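PDB 5HX0: sialidase domain-containing protein from Dyadobacter fermentans, which is of unknown function but carries a BNR repeat-like, sialidase-type beta-propeller domain, so that binding or cleavage of a glycan is possible though not established. Local coordinates for residues Q310-H315 with G329-P334; L335-R340 with I355-D360. One frame throughout, in Å; residues are numbered along the deposited sequence.

Contact 1 (Q310-H315 with G329-P334); sequences QGHPMH and GYRHKP
Gln310 lays its carboxamide flat over the imidazole of His332 where the chain enters and leaves the inner hairpin 314-318/324-330 of a propeller blade, a four-stranded antiparallel sheet of the sialidase-like beta-propeller. The side chains cross at about a right angle, yet amide and ring planes are only 17° apart: OE1 sits over the ring centre, 3.8 Å above its plane, and NE2 lies 3.5 Å from His332 CE1. An extended Gln310 chain (chi2 -180°) carries the amide out to this position. Its NE2 also bonds to Gly286 O. Within 329-334, His332 CD2 lies over one face of the Tyr330 ring, toward its rim, while Gln310 O reaches that ring at its edge.

His312 and Arg331 are turned quite differently. Their ring and guanidinium planes stand 84° apart, and Arg331 NH2 comes in at the imidazole edge to give a weak, bent bond of 3.0 Å to His312 NE2. That NE2 is the acceptor fits ND1 bonding to Asp287, whose other carboxylate oxygen takes His332 NE2; one aspartate thus steadies both histidines. Arg331 NE turns instead to Leu366 O. Between the two side-chain pairs, His312 N donates to Gly329 O at 3.0 Å, and the peptide before Pro313 is cis as the chain turns a corner into strand 314-318. A water donates to Gln310 OE1 and lies 2.7 Å from Tyr330 OH, joining the two tips.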
ATOM      1  N   GLN A 310      34.831  12.884  -1.969  1.00 16.94           N
ATOM      2  CA  GLN A 310      33.964  11.728  -1.763  1.00 19.62           C
ATOM      3  C   GLN A 310      32.601  12.167  -1.245  1.00 15.30           C
ATOM      4  O   GLN A 310      32.499  13.045  -0.379  1.00 16.48           O
ATOM      5  CB  GLN A 310      34.564  10.748  -0.750  1.00 22.31           C
ATOM      6  CG  GLN A 310      35.865  10.092  -1.133  1.00 22.24           C
ATOM      7  CD  GLN A 310      36.354   9.139  -0.045  1.00 28.07           C
ATOM      8  OE1 GLN A 310      36.607   9.552   1.085  1.00 25.19           O
ATOM      9  NE2 GLN A 310      36.460   7.855  -0.378  1.00 23.52           N
ATOM     10  N   GLY A 311      31.565  11.532  -1.759  1.00 15.76           N
ATOM     11  CA  GLY A 311      30.209  11.725  -1.280  1.00 15.35           C
ATOM     12  C   GLY A 311      29.211  11.235  -2.303  1.00 16.96           C
ATOM     13  O   GLY A 311      29.499  11.139  -3.501  1.00 14.15           O
ATOM     14  N   HIS A 312      28.011  10.929  -1.815  1.00 12.24           N
ATOM     15  CA  HIS A 312      26.914  10.469  -2.651  1.00 12.89           C
ATOM     16  C   HIS A 312      25.638  10.325  -1.816  1.00 19.55           C
ATOM     17  O   HIS A 312      25.691  10.229  -0.604  1.00 14.95           O
ATOM     18  CB  HIS A 312      27.233   9.110  -3.301  1.00 11.23           C
ATOM     19  CG  HIS A 312      27.150   7.956  -2.351  1.00 15.60           C
ATOM     20  ND1 HIS A 312      28.271   7.321  -1.862  1.00 17.46           N
ATOM     21  CD2 HIS A 312      26.085   7.310  -1.813  1.00 15.47           C
ATOM     22  CE1 HIS A 312      27.903   6.333  -1.062  1.00 18.07           C
ATOM     23  NE2 HIS A 312      26.582   6.305  -1.012  1.00 16.81           N
ATOM     24  N   PRO A 313      24.473  10.329  -2.475  1.00 16.80           N
ATOM     25  CA  PRO A 313      24.315  10.858  -3.820  1.00 10.93           C
ATOM     26  C   PRO A 313      24.281  12.385  -3.702  1.00 12.95           C
ATOM     27  O   PRO A 313      24.327  12.896  -2.580  1.00 11.96           O
ATOM     28  CB  PRO A 313      22.966  10.286  -4.267  1.00 11.09           C
ATOM     29  CG  PRO A 313      22.163  10.248  -2.973  1.00 11.19           C
ATOM     30  CD  PRO A 313      23.189   9.955  -1.862  1.00 10.12           C
HETATM   31  N   MSE A 314      24.176  13.089  -4.818  1.00 11.97           N
HETATM   32  CA  MSE A 314      24.231  14.546  -4.830  1.00 16.47           C
HETATM   33  C   MSE A 314      22.860  15.144  -5.149  1.00 14.65           C
HETATM   34  O   MSE A 314      22.074  14.527  -5.871  1.00 12.41           O
HETATM   35  CB  MSE A 314      25.269  15.045  -5.860  1.00 13.95           C
HETATM   36  CG  MSE A 314      26.678  15.347  -5.270  1.00 12.93           C
HETATM   37 SE   MSE A 314      27.554  13.756  -4.613  0.61 16.44          SE
HETATM   38  CE  MSE A 314      27.597  12.620  -6.201  1.00 13.75           C
ATOM     39  N   HIS A 315      22.593  16.334  -4.597  1.00  9.92           N
ATOM     40  CA  HIS A 315      21.405  17.122  -4.905  1.00 11.75           C
ATOM     41  C   HIS A 315      21.823  18.578  -5.080  1.00 14.01           C
ATOM     42  O   HIS A 315      22.625  19.082  -4.293  1.00 15.24           O
ATOM     43  CB  HIS A 315      20.333  17.043  -3.777  1.00  8.61           C
ATOM     44  CG  HIS A 315      19.130  17.886  -4.060  1.00 13.02           C
ATOM     45  ND1 HIS A 315      18.977  19.163  -3.558  1.00 14.40           N
ATOM     46  CD2 HIS A 315      18.063  17.671  -4.867  1.00 11.72           C
ATOM     47  CE1 HIS A 315      17.851  19.683  -4.019  1.00 11.71           C
ATOM     48  NE2 HIS A 315      17.290  18.808  -4.835  1.00 10.72           N
ATOM     49  N   GLY A 329      25.519  12.874   0.883  1.00 12.54           N
ATOM     50  CA  GLY A 329      25.825  12.042   2.024  1.00 11.79           C
ATOM     51  C   GLY A 329      27.313  11.763   2.118  1.00 14.40           C
ATOM     52  O   GLY A 329      28.037  11.731   1.117  1.00 15.67           O
ATOM     53  N   TYR A 330      27.783  11.571   3.345  1.00 10.93           N
ATOM     54  CA  TYR A 330      29.193  11.277   3.599  1.00 12.38           C
ATOM     55  C   TYR A 330      29.259   9.976   4.390  1.00 18.76           C
ATOM     56  O   TYR A 330      29.219   9.970   5.622  1.00 18.52           O
ATOM     57  CB  TYR A 330      29.880  12.413   4.345  1.00 14.07           C
ATOM     58  CG  TYR A 330      31.385  12.293   4.345  1.00 18.66           C
ATOM     59  CD1 TYR A 330      32.119  12.528   3.193  1.00 18.65           C
ATOM     60  CD2 TYR A 330      32.072  11.941   5.501  1.00 22.93           C
ATOM     61  CE1 TYR A 330      33.523  12.438   3.196  1.00 18.96           C
ATOM     62  CE2 TYR A 330      33.458  11.846   5.511  1.00 23.30           C
ATOM     63  CZ  TYR A 330      34.173  12.096   4.360  1.00 25.34           C
ATOM     64  OH  TYR A 330      35.549  12.001   4.380  1.00 27.21           O
ATOM     65  N   ARG A 331      29.392   8.871   3.670  1.00 16.25           N
ATOM     66  CA  ARG A 331      29.365   7.547   4.285  1.00 13.12           C
ATOM     67  C   ARG A 331      30.777   7.065   4.569  1.00 19.19           C
ATOM     68  O   ARG A 331      31.182   5.975   4.189  1.00 22.90           O
ATOM     69  CB  ARG A 331      28.594   6.572   3.399  1.00 16.99           C
ATOM     70  CG  ARG A 331      27.057   6.804   3.466  1.00 20.95           C
ATOM     71  CD  ARG A 331      26.335   6.205   2.258  1.00 25.99           C
ATOM     72  NE  ARG A 331      24.897   6.058   2.477  1.00 24.96           N
ATOM     73  CZ  ARG A 331      24.070   5.366   1.685  1.00 24.96           C
ATOM     74  NH1 ARG A 331      22.780   5.277   1.999  1.00 14.44           N
ATOM     75  NH2 ARG A 331      24.516   4.769   0.579  1.00 16.01           N
ATOM     76  N   HIS A 332      31.550   7.943   5.206  1.00 20.46           N
ATOM     77  CA  HIS A 332      32.885   7.638   5.718  1.00 21.02           C
ATOM     78  C   HIS A 332      32.982   8.255   7.102  1.00 27.87           C
ATOM     79  O   HIS A 332      32.142   9.066   7.488  1.00 25.18           O
ATOM     80  CB  HIS A 332      33.972   8.184   4.789  1.00 19.48           C
ATOM     81  CG  HIS A 332      33.719   7.876   3.350  1.00 23.47           C
ATOM     82  ND1 HIS A 332      34.113   6.693   2.766  1.00 25.64           N
ATOM     83  CD2 HIS A 332      33.051   8.563   2.395  1.00 27.77           C
ATOM     84  CE1 HIS A 332      33.736   6.682   1.500  1.00 26.87           C
ATOM     85  NE2 HIS A 332      33.080   7.803   1.250  1.00 24.87           N
ATOM     86  N   LYS A 333      33.997   7.868   7.869  1.00 28.40           N
ATOM     87  CA  LYS A 333      34.187   8.482   9.187  1.00 20.16           C
ATOM     88  C   LYS A 333      34.598   9.938   9.048  1.00 22.69           C
ATOM     89  O   LYS A 333      35.483  10.267   8.260  1.00 28.45           O
ATOM     90  CB  LYS A 333      35.247   7.729  10.012  1.00 29.46           C
ATOM     91  CG  LYS A 333      34.969   6.244  10.209  1.00 50.84           C
ATOM     92  CD  LYS A 333      33.509   5.969  10.593  1.00 61.79           C
ATOM     93  CE  LYS A 333      33.351   5.512  12.052  1.00 62.92           C
ATOM     94  NZ  LYS A 333      31.901   5.416  12.467  1.00 49.53           N
ATOM     95  N   PRO A 334      33.954  10.827   9.802  1.00 20.66           N
ATOM     96  CA  PRO A 334      32.793  10.602  10.666  1.00 17.39           C
ATOM     97  C   PRO A 334      31.498  10.657   9.851  1.00 16.17           C
ATOM     98  O   PRO A 334      31.313  11.608   9.083  1.00 18.59           O
ATOM     99  CB  PRO A 334      32.871  11.760  11.655  1.00 20.88           C
ATOM    100  CG  PRO A 334      33.504  12.856  10.882  1.00 23.08           C
ATOM    101  CD  PRO A 334      34.379  12.234   9.813  1.00 22.40           C
TER
HETATM  102  O   HOH W   1      36.927  12.053   2.046  1.00 25.67           O

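Contact 2 (L335-R340 with I355-D360); sequences LGIRAR and IVLRTD
Arg338 runs out alongside Val356 at a non-hydrogen-bonded pair of the antiparallel hairpin 336-342/354-358, the outer two strands of a beta-propeller blade. From its CB, 3.4 Å from Ile355 O, the arginine runs out extended past CG, chi2 -180° setting CD anti to CA. NE then passes 4.0 Å from Val356 CG1 and donates to a water that in turn donates to Arg358 O, so the side chain is tied to the opposite backbone. CZ and NH1 reach Val356 CG2, which lies 3.9 Å above one face of the guanidinium, toward its rim, while the water sits at the edge in plane. At the tip NH1 forms a salt bridge with Glu354, and Tyr330 of the adjoining strand makes a cation-pi contact with the group.

On the other face, with Ile337, Ala339 and Ile355, Ile337 CG1 runs alongside the aliphatic CG of Arg358. Ile337 CG2 meets Leu357 CD1. Here the ladder is broken by a classic beta bulge: two residues, Leu357 and Arg358, stand opposite the single Ile337, whose carbonyl O accepts from Leu357 N at 2.8 Å and from Arg358 N at 3.2 Å. Beyond the bulge regular pairing returns, with Ile355 N donating to Ala339 O at 2.6 Å, almost straight at 170°. Arg358 bends back at chi2 and chi3 and grips Asp360 side-on, both carboxylate oxygens using their syn lone pairs; the straighter of the two bonds joins NE to OD1 over 2.8 Å, with OD1 close to the guanidinium plane.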
ATOM      1  N   LEU A 335      30.632   9.667  10.027  1.00 17.12           N
ATOM      2  CA  LEU A 335      29.466   9.494   9.159  1.00 16.48           C
ATOM      3  C   LEU A 335      28.504  10.667   9.259  1.00 17.51           C
ATOM      4  O   LEU A 335      28.144  11.086  10.358  1.00 16.79           O
ATOM      5  CB  LEU A 335      28.730   8.223   9.544  1.00 18.28           C
ATOM      6  CG  LEU A 335      29.507   6.919   9.412  1.00 22.30           C
ATOM      7  CD1 LEU A 335      28.761   5.820  10.144  1.00 22.33           C
ATOM      8  CD2 LEU A 335      29.646   6.583   7.938  1.00 21.96           C
ATOM      9  N   GLY A 336      28.055  11.172   8.108  1.00 16.60           N
ATOM     10  CA  GLY A 336      27.018  12.195   8.133  1.00 16.79           C
ATOM     11  C   GLY A 336      26.680  12.824   6.794  1.00 13.95           C
ATOM     12  O   GLY A 336      26.565  12.132   5.774  1.00 14.03           O
ATOM     13  N   ILE A 337      26.530  14.151   6.798  1.00 12.74           N
ATOM     14  CA  ILE A 337      25.947  14.909   5.695  1.00 15.93           C
ATOM     15  C   ILE A 337      26.833  16.111   5.462  1.00 12.89           C
ATOM     16  O   ILE A 337      27.213  16.785   6.423  1.00 15.30           O
ATOM     17  CB  ILE A 337      24.510  15.395   6.000  1.00 13.47           C
ATOM     18  CG1 ILE A 337      23.603  14.278   6.566  1.00 15.27           C
ATOM     19  CG2 ILE A 337      23.900  16.128   4.775  1.00 13.38           C
ATOM     20  CD1 ILE A 337      23.272  13.122   5.605  1.00 15.35           C
ATOM     21  N   ARG A 338      27.125  16.417   4.195  1.00 12.59           N
ATOM     22  CA  ARG A 338      27.973  17.559   3.856  1.00 14.07           C
ATOM     23  C   ARG A 338      27.405  18.302   2.645  1.00 17.44           C
ATOM     24  O   ARG A 338      26.464  17.847   1.987  1.00 13.70           O
ATOM     25  CB  ARG A 338      29.421  17.093   3.600  1.00 15.09           C
ATOM     26  CG  ARG A 338      30.020  16.400   4.836  1.00 13.24           C
ATOM     27  CD  ARG A 338      31.449  15.925   4.652  1.00 21.61           C
ATOM     28  NE  ARG A 338      31.907  15.338   5.915  1.00 17.12           N
ATOM     29  CZ  ARG A 338      33.160  15.380   6.353  1.00 28.04           C
ATOM     30  NH1 ARG A 338      34.103  15.978   5.632  1.00 26.37           N
ATOM     31  NH2 ARG A 338      33.465  14.828   7.518  1.00 16.50           N
ATOM     32  N   ALA A 339      28.004  19.453   2.338  1.00 14.00           N
ATOM     33  CA  ALA A 339      27.557  20.255   1.211  1.00 18.33           C
ATOM     34  C   ALA A 339      28.643  21.252   0.835  1.00 18.73           C
ATOM     35  O   ALA A 339      29.582  21.494   1.598  1.00 16.68           O
ATOM     36  CB  ALA A 339      26.246  20.991   1.535  1.00 14.14           C
ATOM     37  N   ARG A 340      28.499  21.834  -0.360  1.00 14.97           N
ATOM     38  CA  ARG A 340      29.318  22.977  -0.733  1.00 16.41           C
ATOM     39  C   ARG A 340      28.505  23.873  -1.659  1.00 15.21           C
ATOM     40  O   ARG A 340      27.585  23.415  -2.330  1.00 17.51           O
ATOM     41  CB  ARG A 340      30.645  22.540  -1.387  1.00 21.38           C
ATOM     42  CG  ARG A 340      30.530  21.539  -2.525  1.00 23.77           C
ATOM     43  CD  ARG A 340      31.928  20.990  -2.932  1.00 21.55           C
ATOM     44  NE  ARG A 340      32.485  20.064  -1.944  1.00 23.27           N
ATOM     45  CZ  ARG A 340      33.778  19.766  -1.836  1.00 29.50           C
ATOM     46  NH1 ARG A 340      34.667  20.327  -2.659  1.00 27.21           N
ATOM     47  NH2 ARG A 340      34.194  18.920  -0.901  1.00 20.85           N
ATOM     48  N   ILE A 355      30.980  22.283   3.651  1.00 17.38           N
ATOM     49  CA  ILE A 355      30.150  22.564   4.814  1.00 21.73           C
ATOM     50  C   ILE A 355      29.845  21.221   5.461  1.00 22.63           C
ATOM     51  O   ILE A 355      29.316  20.321   4.798  1.00 19.94           O
ATOM     52  CB  ILE A 355      28.850  23.274   4.386  1.00 23.17           C
ATOM     53  CG1 ILE A 355      29.165  24.552   3.600  1.00 22.92           C
ATOM     54  CG2 ILE A 355      27.942  23.538   5.573  1.00 25.09           C
ATOM     55  CD1 ILE A 355      27.974  25.122   2.847  1.00 26.95           C
ATOM     56  N   VAL A 356      30.178  21.044   6.737  1.00 13.75           N
ATOM     57  CA  VAL A 356      29.921  19.755   7.383  1.00 20.00           C
ATOM     58  C   VAL A 356      28.670  19.898   8.238  1.00 18.82           C
ATOM     59  O   VAL A 356      28.675  20.612   9.246  1.00 18.39           O
ATOM     60  CB  VAL A 356      31.128  19.266   8.200  1.00 21.63           C
ATOM     61  CG1 VAL A 356      30.833  17.887   8.784  1.00 20.68           C
ATOM     62  CG2 VAL A 356      32.386  19.187   7.307  1.00 18.64           C
ATOM     63  N   LEU A 357      27.584  19.216   7.852  1.00 17.36           N
ATOM     64  CA  LEU A 357      26.321  19.394   8.573  1.00 15.28           C
ATOM     65  C   LEU A 357      26.126  18.386   9.710  1.00 17.94           C
ATOM     66  O   LEU A 357      25.547  18.728  10.747  1.00 15.06           O
ATOM     67  CB  LEU A 357      25.130  19.308   7.606  1.00 13.27           C
ATOM     68  CG  LEU A 357      25.103  20.346   6.479  1.00 18.77           C
ATOM     69  CD1 LEU A 357      23.928  20.090   5.552  1.00 19.98           C
ATOM     70  CD2 LEU A 357      25.041  21.767   7.049  1.00 25.95           C
ATOM     71  N   ARG A 358      26.573  17.145   9.540  1.00 13.16           N
ATOM     72  CA  ARG A 358      26.388  16.107  10.553  1.00 14.33           C
ATOM     73  C   ARG A 358      27.621  15.225  10.569  1.00 15.19           C
ATOM     74  O   ARG A 358      28.155  14.884   9.510  1.00 20.95           O
ATOM     75  CB  ARG A 358      25.150  15.206  10.292  1.00 11.43           C
ATOM     76  CG  ARG A 358      23.801  15.906  10.261  1.00 16.48           C
ATOM     77  CD  ARG A 358      23.375  16.375  11.649  1.00 16.14           C
ATOM     78  NE  ARG A 358      23.028  15.311  12.585  1.00 16.97           N
ATOM     79  CZ  ARG A 358      21.778  14.982  12.910  1.00 17.84           C
ATOM     80  NH1 ARG A 358      20.748  15.612  12.355  1.00 16.70           N
ATOM     81  NH2 ARG A 358      21.555  14.033  13.797  1.00 17.31           N
ATOM     82  N   THR A 359      28.064  14.855  11.773  1.00 15.71           N
ATOM     83  CA  THR A 359      29.162  13.913  11.956  1.00 14.35           C
ATOM     84  C   THR A 359      28.791  12.774  12.895  1.00 22.29           C
ATOM     85  O   THR A 359      29.657  11.946  13.210  1.00 22.22           O
ATOM     86  CB  THR A 359      30.412  14.623  12.522  1.00 21.66           C
ATOM     87  OG1 THR A 359      30.070  15.253  13.759  1.00 18.83           O
ATOM     88  CG2 THR A 359      30.923  15.693  11.561  1.00 19.69           C
ATOM     89  N   ASP A 360      27.536  12.711  13.355  1.00 18.55           N
ATOM     90  CA  ASP A 360      27.130  11.826  14.443  1.00 19.36           C
ATOM     91  C   ASP A 360      26.401  10.571  13.968  1.00 18.89           C
ATOM     92  O   ASP A 360      25.668   9.951  14.753  1.00 17.43           O
ATOM     93  CB  ASP A 360      26.247  12.593  15.436  1.00 21.74           C
ATOM     94  CG  ASP A 360      25.018  13.241  14.774  1.00 23.87           C
ATOM     95  OD1 ASP A 360      25.124  13.729  13.625  1.00 20.49           O
ATOM     96  OD2 ASP A 360      23.942  13.270  15.415  1.00 21.31           O
TER
HETATM   97  O   HOH W   2      30.418  14.000   7.976  1.00 20.86           O

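Along the chain the two contacts follow in series, neither nested nor crossed. Strand 305-307 ends the preceding sheet; contact 1 then closes the hairpin 314-318/324-330 at its open end, joining the incoming 310-315 to the outgoing 329-334. The chain turns at once into 335-340, and contact 2 closes the second hairpin by bringing 355-360 back beside it. Strands 324-330 and 336-342 are neighbours, so both contacts reach the same four-stranded sheet, contact 1 at the end of its first hairpin, their centres about 8 Å apart. Tyr330 N and Gly336 O, 2.8 Å apart, probably share a hydrogen bond across the turn between them, and Pro334 CB packs against Thr359 O.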